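Local coordinates for microcin B17-processing protein McbD (Escherichia coli str. K-12 substr. MG1655, PDB 6GRH) that is required to convert the inactive microcin B17 precursor McbA into the active antibiotic peptide, consistent with its membership of the YcaO cyclodehydratase family, at residues L165-M169 with L327-L331; A183-S189 with I211-T217; H197-L202 with C256-V260; P222-T228 with T243-N249. The protein carries 1 engineered substitution. One frame throughout, in Å; residues are numbered along the deposited sequence. Where two conformers were deposited one is given.

How the interactions relate
Interaction 4 touches each of the other three contacts. With interaction 2, whose centre is about 9 Å away, it shares one mixed sheet: Phe214 O and Leu227 N, 2.8 Å apart, probably hydrogen-bond between neighbouring strands. Interaction 3 belongs to a helical layer on this sheet, reached through Ser258 OG, which lies 2.6 Å from Thr228 OG1; a second touch, Leu202 CD2 to Ile211 CD1 at 3.6 Å, ties that layer to interaction 2. Interaction 1 packs on the opposite face, with Met169 CB 3.7 Å from Tyr247 CG. It stands apart from interactions 2 and 3, whose centres are about 20 and 24 Å away.

Interaction 1: residues L165-M169 with L327-L331; sequences LCEFM and LLNYL
Leu331 projects from helix 327-334 into the space between Leu165, Phe168 and Met169 of helix 157-180, and its two methyl groups divide the first two of these partners. CD1 of Leu331 lies 3.8 Å from CD2 of Leu165, the two leucines sliding past each other in opposite directions. The other methyl, Leu331 CD2, comes in at the rim of the Phe168 ring, 4.1 Å from CE2 and close to the ring plane. Met169, bent at chi2 and chi3, also turns its end toward Leu327 and Leu331, but the exact place of its CE is doubtful. Phe168, Met169 and Leu331 are all buried, and Phe168 also makes an edge-to-face stack with Phe362. This is helix-helix packing within the YcaO fold, but the backbones stay far apart: the local axes are 12.9 Å from each other at an angle of 46°, and the gap is filled by leucine, methionine and phenylalanine side chains. Toward the start of both segments the contact thins out. Leu165 CD1 is 4.4 Å from Leu327 CD2 and equally far from Leu328 CD2, and all three residues are partly exposed; Leu328 also packs against Arg23 of the neighbouring McbB chain. At another margin, the edge of the Tyr330 ring faces Met169, while its hydroxyl is hydrogen-bonded to Pro219 O.

Interaction 2: residues A183-S189 with I211-T217; sequences ANTEISS and IRIFDIT
The backbones of Thr185-Ile187, a short and weakly bonded strand, and Ile211-Asp215 run antiparallel as neighbours in a mixed sheet, their local axes 4.6 Å apart and strongly twisted, with 137° between chain directions. Helix 196-208 connects the two strands. Glu186 and Phe214 form a non-hydrogen-bonded pair; beyond it on either side, Asp215 N donates to Thr185 O and Ile187 N to Ile213 O. Beyond these pairs, Asn184 N binds Asp215 O at 2.8 Å.

Asn184 also uses its amide as a clamp on the turn that ends the second strand: ND2 donates to Asp215 OD1 at 2.9 Å and to Thr217 O at 3.0 Å, the latter in the carbonyl plane and on a lone pair. Asp215 OD1 further accepts from Thr217 N, an Asx turn, and from Thr217 OG1, so three donors fix this carboxylate oxygen, while Asp215 OD2 is held by His224 ND1. On the Asp215 side, too, Ile187 CB rests against Ile213 CG2. On the other face of the strands, Glu186 extends to Arg212, whose NE and NH2 grip the two carboxylate oxygens side-on in a salt bridge. The flat groups are turned 41° against each other, and Phe214 CZ sits 3.7 Å above the guanidinium plane. One water completes the Glu186 end, donating to Glu186 OE2 at 2.8 Å and Ile187 O at 2.7 Å and accepting from Ile213 N at 3.0 Å.

Interaction 3: residues H197-L202 with C256-V260; sequences HIDEIL and CKSVV
Helix 196-208 and helix 251-275 meet here in an apolar helix-helix contact, with Ile198 and Val259 as its main contributors. The local axes approach to 9.7 Å and cross at 50°. Ile198 lies nearest the other backbone and uses all its branches. CG1 rests 3.8 Å from Cys256 SG, CG2 faces Val259 CG1, and CD1 is pressed against Val260 CG2 at 3.4 Å, closer than carbons usually pack. The same methyl is also 3.5 Å from Cys256 O. In Ile198, chi1 (-57°) sets CG1 beside the backbone N, and the bend at chi2 (-56°) turns CD1 toward Cys256 and Val260.

Val259 enters from the opposite helix among Ile198, Ile201 and Leu202, and its methyls share the work: CG1 meets Ile201 CG2 at 3.6 Å, and CG2 meets Leu202 CD2 at 3.8 Å. The Leu202 and Val259 side chains cross at about a right angle, whereas Ile201 and Val259 pass in opposite directions. At the margin, the His197 ring lies over Ile198 CG1 with one face and turns its edge to Val260, CD2 being 4.0 Å from CG2.

Helix 196-208 also reaches outward, where Glu200 makes a salt bridge with Arg63 of the neighbouring McbC chain. Helix 251-275 turns Ser258 to the strands, its hydroxyl bonded to Val226 O, and the two helices together form part of the helical layer against the mixed sheet of the YcaO fold.

Interaction 4: residues P222-T228 with T243-N249; sequences PGHAVLT and TGLSYAN
The Tyr247 ring passes obliquely over the backbone of Gly223-Ala225, with CD2 3.5 Å from His224 C and its hydroxyl reaching on to Pro222. This is the open end of a beta hairpin, strands 224-231 and 241-248, in the mixed sheet. With CG anti to the backbone N (chi1 175°), the tyrosine extends along the neighbouring strand far enough for OH to donate to Pro222 O at 2.6 Å; that oxygen lies in the ring plane, but the hydroxyl approaches 55° above the carbonyl plane. Gly223, whose CA is 3.6 Å from Tyr247 OH, has a positive phi and leaves room for the tyrosine hydroxyl.

Beyond it the ladder is regular. His224 with Ala248, Val226 with Ser246 and Thr228 with Gly244 are hydrogen-bonded pairs, alternating with the non-hydrogen-bonded pairs Ala225-Tyr247 and Leu227-Leu245. The latter residues form the face turned to helix 157-180, where Ala225 CB packs 4.0 Å from Tyr247 CD2; Val226 and Ser246 face helix 251-275. His224 directs the edge of its imidazole at Asn249 O, 3.4 Å from CD2, and its NE2 is hydrogen-bonded to Ser323 OG. At the other end Leu227 CD1 leans on Thr243 OG1. That hydroxyl donates to Thr228 O at 3.0 Å, and Gly244 N reaches the same oxygen, also at 3.0 Å, from the opposite face of the carbonyl plane.

Interaction 1: residues L165-M169 with L327-L331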
loop_
_atom_site.group_PDB
_atom_site.type_symbol
_atom_site.label_atom_id
_atom_site.label_comp_id
_atom_site.label_asym_id
_atom_site.label_seq_id
_atom_site.Cartn_x
_atom_site.Cartn_y
_atom_site.Cartn_z
ATOM N N LEU E 165 26.127 29.431 -27.129
ATOM C CA LEU E 165 27.546 29.811 -27.237
ATOM C C LEU E 165 28.492 28.624 -27.090
ATOM O O LEU E 165 29.483 28.538 -27.824
ATOM C CB LEU E 165 27.929 30.831 -26.175
ATOM C CG LEU E 165 27.702 32.298 -26.483
ATOM C CD1 LEU E 165 27.993 33.123 -25.224
ATOM C CD2 LEU E 165 28.589 32.761 -27.632
ATOM N N CYS E 166 28.208 27.748 -26.121
ATOM C CA CYS E 166 29.019 26.560 -25.891
ATOM C C CYS E 166 28.990 25.643 -27.102
ATOM O O CYS E 166 30.029 25.224 -27.602
ATOM C CB CYS E 166 28.600 25.828 -24.607
ATOM S SG CYS E 166 29.108 26.718 -23.105
ATOM N N GLU E 167 27.799 25.386 -27.623
ATOM C CA GLU E 167 27.691 24.563 -28.809
ATOM C C GLU E 167 28.365 25.196 -30.026
ATOM O O GLU E 167 29.023 24.497 -30.776
ATOM C CB GLU E 167 26.236 24.250 -29.149
ATOM C CG GLU E 167 26.145 23.123 -30.151
ATOM C CD GLU E 167 24.788 22.475 -30.122
ATOM O OE1 GLU E 167 24.513 21.758 -29.123
ATOM O OE2 GLU E 167 24.015 22.709 -31.083
ATOM N N PHE E 168 28.194 26.504 -30.201
ATOM C CA PHE E 168 28.860 27.265 -31.285
ATOM C C PHE E 168 30.370 27.102 -31.195
ATOM O O PHE E 168 31.020 26.782 -32.185
ATOM C CB PHE E 168 28.479 28.748 -31.185
ATOM C CG PHE E 168 29.095 29.636 -32.243
ATOM C CD1 PHE E 168 28.524 29.736 -33.506
ATOM C CD2 PHE E 168 30.216 30.405 -31.953
ATOM C CE1 PHE E 168 29.063 30.576 -34.466
ATOM C CE2 PHE E 168 30.769 31.247 -32.918
ATOM C CZ PHE E 168 30.174 31.334 -34.177
ATOM N N MET E 169 30.918 27.320 -29.999
ATOM C CA MET E 169 32.341 27.108 -29.765
ATOM C C MET E 169 32.743 25.677 -30.099
ATOM O O MET E 169 33.750 25.462 -30.762
ATOM C CB MET E 169 32.717 27.430 -28.316
ATOM C CG MET E 169 33.112 28.872 -28.121
ATOM S SD MET E 169 34.491 29.232 -29.220
ATOM C CE MET E 169 33.909 30.770 -29.898
ATOM N N LEU E 327 35.004 35.863 -23.526
ATOM C CA LEU E 327 34.615 35.140 -24.752
ATOM C C LEU E 327 33.919 36.051 -25.779
ATOM O O LEU E 327 34.221 35.985 -26.974
ATOM C CB LEU E 327 33.751 33.928 -24.427
ATOM C CG LEU E 327 33.189 33.144 -25.607
ATOM C CD1 LEU E 327 34.300 32.603 -26.472
ATOM C CD2 LEU E 327 32.263 32.018 -25.143
ATOM N N LEU E 328 33.019 36.912 -25.309
ATOM C CA LEU E 328 32.354 37.888 -26.184
ATOM C C LEU E 328 33.341 38.858 -26.845
ATOM O O LEU E 328 33.184 39.176 -28.031
ATOM C CB LEU E 328 31.255 38.671 -25.437
ATOM C CG LEU E 328 29.957 37.937 -25.020
ATOM C CD1 LEU E 328 28.933 38.920 -24.462
ATOM C CD2 LEU E 328 29.323 37.159 -26.157
ATOM N N ASN E 329 34.343 39.338 -26.095
ATOM C CA ASN E 329 35.386 40.190 -26.680
ATOM C C ASN E 329 36.162 39.410 -27.736
ATOM O O ASN E 329 36.368 39.904 -28.838
ATOM C CB ASN E 329 36.363 40.748 -25.615
ATOM C CG ASN E 329 35.754 41.881 -24.780
ATOM O OD1 ASN E 329 34.611 42.315 -24.999
ATOM N ND2 ASN E 329 36.510 42.359 -23.821
ATOM N N TYR E 330 36.564 38.189 -27.409
ATOM C CA TYR E 330 37.290 37.363 -28.355
ATOM C C TYR E 330 36.491 37.199 -29.662
ATOM O O TYR E 330 37.015 37.415 -30.747
ATOM C CB TYR E 330 37.597 36.002 -27.740
ATOM C CG TYR E 330 38.099 34.993 -28.742
ATOM C CD1 TYR E 330 39.438 34.997 -29.163
ATOM C CD2 TYR E 330 37.226 34.048 -29.295
ATOM C CE1 TYR E 330 39.897 34.071 -30.086
ATOM C CE2 TYR E 330 37.668 33.126 -30.224
ATOM C CZ TYR E 330 38.997 33.137 -30.618
ATOM O OH TYR E 330 39.426 32.207 -31.535
ATOM N N LEU E 331 35.225 36.815 -29.547
ATOM C CA LEU E 331 34.390 36.602 -30.739
ATOM C C LEU E 331 34.205 37.876 -31.553
ATOM O O LEU E 331 34.306 37.843 -32.783
ATOM C CB LEU E 331 33.022 36.020 -30.366
ATOM C CG LEU E 331 33.079 34.549 -29.941
ATOM C CD1 LEU E 331 31.768 34.089 -29.334
ATOM C CD2 LEU E 331 33.515 33.645 -31.083
#

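Interaction 2: residues A183-S189 with I211-T217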
loop_
_atom_site.group_PDB
_atom_site.type_symbol
_atom_site.label_atom_id
_atom_site.label_comp_id
_atom_site.label_asym_id
_atom_site.label_seq_id
_atom_site.Cartn_x
_atom_site.Cartn_y
_atom_site.Cartn_z
ATOM N N ALA E 183 45.540 20.831 -32.960
ATOM C CA ALA E 183 45.008 20.858 -31.598
ATOM C C ALA E 183 45.976 21.625 -30.715
ATOM O O ALA E 183 47.158 21.769 -31.050
ATOM C CB ALA E 183 44.847 19.436 -31.085
ATOM N N ASN E 184 45.500 22.118 -29.579
ATOM C CA ASN E 184 46.380 22.882 -28.677
ATOM C C ASN E 184 47.262 21.966 -27.846
ATOM O O ASN E 184 48.470 22.158 -27.774
ATOM C CB ASN E 184 45.572 23.799 -27.768
ATOM C CG ASN E 184 44.672 24.728 -28.554
ATOM O OD1 ASN E 184 45.137 25.465 -29.425
ATOM N ND2 ASN E 184 43.373 24.664 -28.284
ATOM N N THR E 185 46.661 20.951 -27.247
ATOM C CA THR E 185 47.386 20.050 -26.366
ATOM C C THR E 185 46.644 18.731 -26.294
ATOM O O THR E 185 45.467 18.643 -26.669
ATOM C CB THR E 185 47.506 20.651 -24.949
ATOM O OG1 THR E 185 48.695 20.169 -24.303
ATOM C CG2 THR E 185 46.292 20.300 -24.120
ATOM N N GLU E 186 47.354 17.711 -25.826
ATOM C CA GLU E 186 46.776 16.407 -25.538
ATOM C C GLU E 186 46.707 16.251 -24.000
ATOM O O GLU E 186 47.657 16.585 -23.296
ATOM C CB GLU E 186 47.616 15.290 -26.160
ATOM C CG GLU E 186 47.018 13.905 -25.927
ATOM C CD GLU E 186 47.763 12.782 -26.605
ATOM O OE1 GLU E 186 48.569 13.046 -27.530
ATOM O OE2 GLU E 186 47.495 11.611 -26.231
ATOM N N ILE E 187 45.588 15.740 -23.502
ATOM C CA ILE E 187 45.436 15.373 -22.087
ATOM C C ILE E 187 45.734 13.895 -21.967
ATOM O O ILE E 187 45.278 13.115 -22.802
ATOM C CB ILE E 187 44.001 15.563 -21.573
ATOM C CG1 ILE E 187 43.473 16.963 -21.869
ATOM C CG2 ILE E 187 43.905 15.223 -20.091
ATOM C CD1 ILE E 187 44.367 18.066 -21.414
ATOM N N SER E 188 46.442 13.502 -20.911
ATOM C CA SER E 188 46.858 12.115 -20.762
ATOM C C SER E 188 45.677 11.175 -20.871
ATOM O O SER E 188 44.627 11.397 -20.254
ATOM C CB SER E 188 47.528 11.858 -19.422
ATOM O OG SER E 188 47.833 10.481 -19.306
ATOM N N SER E 189 45.864 10.119 -21.653
ATOM C CA SER E 189 44.833 9.119 -21.845
ATOM C C SER E 189 44.633 8.311 -20.554
ATOM O O SER E 189 43.568 7.752 -20.370
ATOM C CB SER E 189 45.165 8.220 -23.027
ATOM O OG SER E 189 46.434 7.647 -22.852
ATOM N N ILE E 211 41.936 5.334 -26.145
ATOM C CA ILE E 211 41.413 6.691 -26.257
ATOM C C ILE E 211 42.498 7.742 -26.438
ATOM O O ILE E 211 43.642 7.562 -25.994
ATOM C CB ILE E 211 40.558 7.090 -25.041
ATOM C CG1 ILE E 211 41.395 7.068 -23.756
ATOM C CG2 ILE E 211 39.350 6.164 -24.917
ATOM C CD1 ILE E 211 40.731 7.756 -22.592
ATOM N N ARG E 212 42.100 8.845 -27.068
ATOM C CA ARG E 212 42.888 10.052 -27.143
ATOM C C ARG E 212 42.000 11.228 -26.743
ATOM O O ARG E 212 40.818 11.268 -27.077
ATOM C CB ARG E 212 43.452 10.246 -28.554
ATOM C CG ARG E 212 44.343 9.110 -29.080
ATOM C CD ARG E 212 45.655 8.903 -28.327
ATOM N NE ARG E 212 46.624 9.986 -28.544
ATOM C CZ ARG E 212 47.334 10.180 -29.659
ATOM N NH1 ARG E 212 47.225 9.355 -30.693
ATOM N NH2 ARG E 212 48.178 11.211 -29.740
ATOM N N ILE E 213 42.578 12.174 -26.010
ATOM C CA ILE E 213 41.864 13.354 -25.522
ATOM C C ILE E 213 42.650 14.591 -25.966
ATOM O O ILE E 213 43.786 14.763 -25.573
ATOM C CB ILE E 213 41.767 13.354 -23.991
ATOM C CG1 ILE E 213 41.155 12.044 -23.479
ATOM C CG2 ILE E 213 40.975 14.576 -23.511
ATOM C CD1 ILE E 213 41.157 11.905 -21.965
ATOM N N PHE E 214 42.021 15.446 -26.758
ATOM C CA PHE E 214 42.640 16.632 -27.272
ATOM C C PHE E 214 41.852 17.889 -26.874
ATOM O O PHE E 214 40.629 17.899 -26.928
ATOM C CB PHE E 214 42.707 16.542 -28.801
ATOM C CG PHE E 214 43.552 15.409 -29.321
ATOM C CD1 PHE E 214 44.865 15.248 -28.903
ATOM C CD2 PHE E 214 43.047 14.524 -30.269
ATOM C CE1 PHE E 214 45.658 14.216 -29.402
ATOM C CE2 PHE E 214 43.838 13.495 -30.776
ATOM C CZ PHE E 214 45.140 13.343 -30.339
ATOM N N ASP E 215 42.566 18.939 -26.473
ATOM C CA ASP E 215 42.004 20.283 -26.399
ATOM C C ASP E 215 42.074 20.882 -27.813
ATOM O O ASP E 215 43.172 21.183 -28.295
ATOM C CB ASP E 215 42.797 21.133 -25.394
ATOM C CG ASP E 215 42.189 22.518 -25.169
ATOM O OD1 ASP E 215 41.914 23.241 -26.152
ATOM O OD2 ASP E 215 42.003 22.904 -23.999
ATOM N N ILE E 216 40.913 21.047 -28.466
ATOM C CA ILE E 216 40.832 21.606 -29.819
ATOM C C ILE E 216 40.236 23.021 -29.852
ATOM O O ILE E 216 39.865 23.489 -30.915
ATOM C CB ILE E 216 40.032 20.694 -30.784
ATOM C CG1 ILE E 216 38.592 20.482 -30.289
ATOM C CG2 ILE E 216 40.736 19.357 -30.967
ATOM C CD1 ILE E 216 37.625 20.125 -31.399
ATOM N N THR E 217 40.175 23.711 -28.708
ATOM C CA THR E 217 39.597 25.049 -28.624
ATOM C C THR E 217 40.099 25.965 -29.747
ATOM O O THR E 217 41.286 25.967 -30.011
ATOM C CB THR E 217 40.019 25.693 -27.304
ATOM O OG1 THR E 217 39.846 24.740 -26.254
ATOM C CG2 THR E 217 39.213 26.965 -27.026
HETATM O O HOH W 1 45.117 11.295 -24.735
#

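Interaction 3: residues H197-L202 with C256-V260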
loop_
_atom_site.group_PDB
_atom_site.type_symbol
_atom_site.label_atom_id
_atom_site.label_comp_id
_atom_site.label_asym_id
_atom_site.label_seq_id
_atom_site.Cartn_x
_atom_site.Cartn_y
_atom_site.Cartn_z
ATOM N N HIS E 197 31.697 8.448 -12.013
ATOM C CA HIS E 197 31.089 8.005 -13.275
ATOM C C HIS E 197 31.964 8.280 -14.498
ATOM O O HIS E 197 31.890 7.539 -15.474
ATOM C CB HIS E 197 29.636 8.463 -13.456
ATOM C CG HIS E 197 29.452 9.929 -13.713
ATOM N ND1 HIS E 197 29.435 10.871 -12.702
ATOM C CD2 HIS E 197 29.218 10.608 -14.861
ATOM C CE1 HIS E 197 29.213 12.067 -13.224
ATOM N NE2 HIS E 197 29.084 11.936 -14.533
ATOM N N ILE E 198 32.852 9.273 -14.400
ATOM C CA ILE E 198 33.749 9.614 -15.503
ATOM C C ILE E 198 34.868 8.584 -15.558
ATOM O O ILE E 198 35.185 8.048 -16.621
ATOM C CB ILE E 198 34.310 11.048 -15.342
ATOM C CG1 ILE E 198 33.163 12.060 -15.250
ATOM C CG2 ILE E 198 35.277 11.400 -16.470
ATOM C CD1 ILE E 198 32.186 12.041 -16.409
ATOM N N ASP E 199 35.443 8.290 -14.404
ATOM C CA ASP E 199 36.508 7.295 -14.299
ATOM C C ASP E 199 36.045 5.887 -14.657
ATOM O O ASP E 199 36.790 5.130 -15.244
ATOM C CB ASP E 199 37.123 7.339 -12.897
ATOM C CG ASP E 199 37.829 8.675 -12.619
ATOM O OD1 ASP E 199 38.239 9.358 -13.587
ATOM O OD2 ASP E 199 37.954 9.067 -11.445
ATOM N N GLU E 200 34.809 5.558 -14.312
ATOM C CA GLU E 200 34.191 4.287 -14.707
ATOM C C GLU E 200 34.139 4.143 -16.250
ATOM O O GLU E 200 34.530 3.108 -16.793
ATOM C CB GLU E 200 32.784 4.205 -14.118
ATOM C CG GLU E 200 32.143 2.832 -14.162
ATOM C CD GLU E 200 32.385 1.996 -12.919
ATOM O OE1 GLU E 200 33.236 2.340 -12.053
ATOM O OE2 GLU E 200 31.713 0.951 -12.830
ATOM N N ILE E 201 33.669 5.188 -16.937
ATOM C CA ILE E 201 33.660 5.205 -18.405
ATOM C C ILE E 201 35.087 5.126 -18.952
ATOM O O ILE E 201 35.373 4.290 -19.799
ATOM C CB ILE E 201 32.944 6.452 -18.994
ATOM C CG1 ILE E 201 31.464 6.453 -18.632
ATOM C CG2 ILE E 201 33.112 6.524 -20.517
ATOM C CD1 ILE E 201 30.842 7.831 -18.715
ATOM N N LEU E 202 35.995 5.966 -18.462
ATOM C CA LEU E 202 37.358 5.961 -18.996
ATOM C C LEU E 202 38.022 4.588 -18.827
ATOM O O LEU E 202 38.636 4.085 -19.772
ATOM C CB LEU E 202 38.227 7.077 -18.381
ATOM C CG LEU E 202 37.814 8.496 -18.793
ATOM C CD1 LEU E 202 38.427 9.515 -17.846
ATOM C CD2 LEU E 202 38.206 8.800 -20.232
ATOM N N CYS E 256 34.940 16.177 -18.506
ATOM C CA CYS E 256 33.898 15.311 -17.953
ATOM C C CYS E 256 32.679 15.237 -18.855
ATOM O O CYS E 256 32.257 14.138 -19.199
ATOM C CB CYS E 256 33.540 15.697 -16.503
ATOM S SG CYS E 256 34.954 15.451 -15.389
ATOM N N LYS E 257 32.163 16.387 -19.296
ATOM C CA LYS E 257 31.052 16.394 -20.241
ATOM C C LYS E 257 31.410 15.645 -21.545
ATOM O O LYS E 257 30.626 14.857 -22.045
ATOM C CB LYS E 257 30.568 17.825 -20.548
ATOM C CG LYS E 257 29.977 18.576 -19.341
ATOM C CD LYS E 257 28.778 19.470 -19.734
ATOM N N SER E 258 32.609 15.870 -22.066
ATOM C CA SER E 258 33.051 15.196 -23.303
ATOM C C SER E 258 33.027 13.656 -23.199
ATOM O O SER E 258 32.560 12.963 -24.108
ATOM C CB SER E 258 34.446 15.666 -23.691
ATOM O OG SER E 258 34.841 15.072 -24.897
ATOM N N VAL E 259 33.518 13.147 -22.077
ATOM C CA VAL E 259 33.522 11.711 -21.819
ATOM C C VAL E 259 32.083 11.146 -21.814
ATOM O O VAL E 259 31.822 10.091 -22.403
ATOM C CB VAL E 259 34.277 11.395 -20.515
ATOM C CG1 VAL E 259 34.080 9.958 -20.040
ATOM C CG2 VAL E 259 35.744 11.672 -20.723
ATOM N N VAL E 260 31.163 11.873 -21.183
ATOM C CA VAL E 260 29.766 11.419 -21.087
ATOM C C VAL E 260 29.077 11.528 -22.455
ATOM O O VAL E 260 28.250 10.674 -22.805
ATOM C CB VAL E 260 28.976 12.178 -19.999
ATOM C CG1 VAL E 260 27.520 11.750 -19.998
ATOM C CG2 VAL E 260 29.571 11.907 -18.636
#

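Interaction 4: residues P222-T228 with T243-N249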
loop_
_atom_site.group_PDB
_atom_site.type_symbol
_atom_site.label_atom_id
_atom_site.label_comp_id
_atom_site.label_asym_id
_atom_site.label_seq_id
_atom_site.Cartn_x
_atom_site.Cartn_y
_atom_site.Cartn_z
ATOM N N PRO E 222 39.118 31.805 -25.015
ATOM C CA PRO E 222 38.982 31.304 -23.639
ATOM C C PRO E 222 38.231 29.994 -23.556
ATOM O O PRO E 222 37.644 29.526 -24.548
ATOM C CB PRO E 222 38.173 32.402 -22.951
ATOM C CG PRO E 222 37.319 32.946 -24.045
ATOM C CD PRO E 222 38.218 32.953 -25.254
ATOM N N GLY E 223 38.215 29.415 -22.364
ATOM C CA GLY E 223 37.553 28.136 -22.161
ATOM C C GLY E 223 38.272 27.005 -22.861
ATOM O O GLY E 223 39.407 27.163 -23.330
ATOM N N HIS E 224 37.597 25.867 -22.949
ATOM C CA HIS E 224 38.211 24.628 -23.399
ATOM C C HIS E 224 37.192 23.776 -24.134
ATOM O O HIS E 224 36.150 23.428 -23.563
ATOM C CB HIS E 224 38.790 23.867 -22.202
ATOM C CG HIS E 224 39.855 24.628 -21.474
ATOM N ND1 HIS E 224 41.178 24.615 -21.859
ATOM C CD2 HIS E 224 39.782 25.472 -20.418
ATOM C CE1 HIS E 224 41.880 25.398 -21.062
ATOM N NE2 HIS E 224 41.058 25.937 -20.179
ATOM N N ALA E 225 37.473 23.476 -25.401
ATOM C CA ALA E 225 36.701 22.495 -26.172
ATOM C C ALA E 225 37.495 21.216 -26.139
ATOM O O ALA E 225 38.601 21.162 -26.658
ATOM C CB ALA E 225 36.514 22.956 -27.597
ATOM N N VAL E 226 36.963 20.195 -25.497
ATOM C CA VAL E 226 37.696 18.952 -25.339
ATOM C C VAL E 226 37.075 17.868 -26.198
ATOM O O VAL E 226 35.887 17.607 -26.072
ATOM C CB VAL E 226 37.759 18.533 -23.860
ATOM C CG1 VAL E 226 38.417 17.171 -23.713
ATOM C CG2 VAL E 226 38.557 19.577 -23.072
ATOM N N LEU E 227 37.891 17.253 -27.057
ATOM C CA LEU E 227 37.456 16.203 -27.963
ATOM C C LEU E 227 38.006 14.909 -27.419
ATOM O O LEU E 227 39.214 14.792 -27.226
ATOM C CB LEU E 227 38.029 16.431 -29.370
ATOM C CG LEU E 227 37.627 15.427 -30.459
ATOM C CD1 LEU E 227 36.154 15.477 -30.759
ATOM C CD2 LEU E 227 38.453 15.680 -31.715
ATOM N N THR E 228 37.121 13.957 -27.144
ATOM C CA THR E 228 37.514 12.618 -26.720
ATOM C C THR E 228 37.298 11.700 -27.919
ATOM O O THR E 228 36.279 11.809 -28.616
ATOM C CB THR E 228 36.689 12.119 -25.512
ATOM O OG1 THR E 228 35.341 12.594 -25.619
ATOM C CG2 THR E 228 37.284 12.597 -24.190
ATOM N N THR E 243 33.140 9.213 -30.390
ATOM C CA THR E 243 33.708 10.508 -30.070
ATOM C C THR E 243 32.774 11.285 -29.182
ATOM O O THR E 243 31.583 11.023 -29.155
ATOM C CB THR E 243 34.065 11.322 -31.350
ATOM O OG1 THR E 243 34.623 12.596 -30.993
ATOM C CG2 THR E 243 32.867 11.559 -32.222
ATOM N N GLY E 244 33.345 12.206 -28.427
ATOM C CA GLY E 244 32.593 13.134 -27.609
ATOM C C GLY E 244 33.267 14.485 -27.639
ATOM O O GLY E 244 34.486 14.586 -27.817
ATOM N N LEU E 245 32.469 15.523 -27.468
ATOM C CA LEU E 245 32.953 16.880 -27.530
ATOM C C LEU E 245 32.162 17.748 -26.569
ATOM O O LEU E 245 30.931 17.658 -26.506
ATOM C CB LEU E 245 32.787 17.418 -28.943
ATOM C CG LEU E 245 33.172 18.879 -29.203
ATOM C CD1 LEU E 245 34.660 19.116 -28.972
ATOM C CD2 LEU E 245 32.803 19.214 -30.631
ATOM N N SER E 246 32.861 18.625 -25.862
ATOM C CA SER E 246 32.199 19.599 -25.040
ATOM C C SER E 246 33.074 20.800 -24.792
ATOM O O SER E 246 34.291 20.670 -24.716
ATOM C CB SER E 246 31.784 18.946 -23.726
ATOM O OG SER E 246 31.060 19.858 -22.939
ATOM N N TYR E 247 32.440 21.961 -24.668
ATOM C CA TYR E 247 33.119 23.202 -24.359
ATOM C C TYR E 247 32.604 23.720 -23.028
ATOM O O TYR E 247 31.396 23.787 -22.813
ATOM C CB TYR E 247 32.859 24.238 -25.450
ATOM C CG TYR E 247 33.436 25.601 -25.164
ATOM C CD1 TYR E 247 32.672 26.588 -24.532
ATOM C CD2 TYR E 247 34.744 25.909 -25.516
ATOM C CE1 TYR E 247 33.183 27.847 -24.284
ATOM C CE2 TYR E 247 35.274 27.174 -25.265
ATOM C CZ TYR E 247 34.493 28.139 -24.648
ATOM O OH TYR E 247 35.006 29.394 -24.418
ATOM N N ALA E 248 33.527 24.109 -22.165
ATOM C CA ALA E 248 33.192 24.768 -20.905
ATOM C C ALA E 248 34.342 25.705 -20.516
ATOM O O ALA E 248 35.418 25.668 -21.134
ATOM C CB ALA E 248 32.927 23.727 -19.828
ATOM N N ASN E 249 34.110 26.563 -19.517
ATOM C CA ASN E 249 35.167 27.437 -18.976
ATOM C C ASN E 249 36.251 26.645 -18.267
ATOM O O ASN E 249 37.430 26.951 -18.377
ATOM C CB ASN E 249 34.594 28.457 -17.984
ATOM C CG ASN E 249 33.845 29.573 -18.662
ATOM O OD1 ASN E 249 34.153 29.944 -19.805
ATOM N ND2 ASN E 249 32.853 30.134 -17.960
#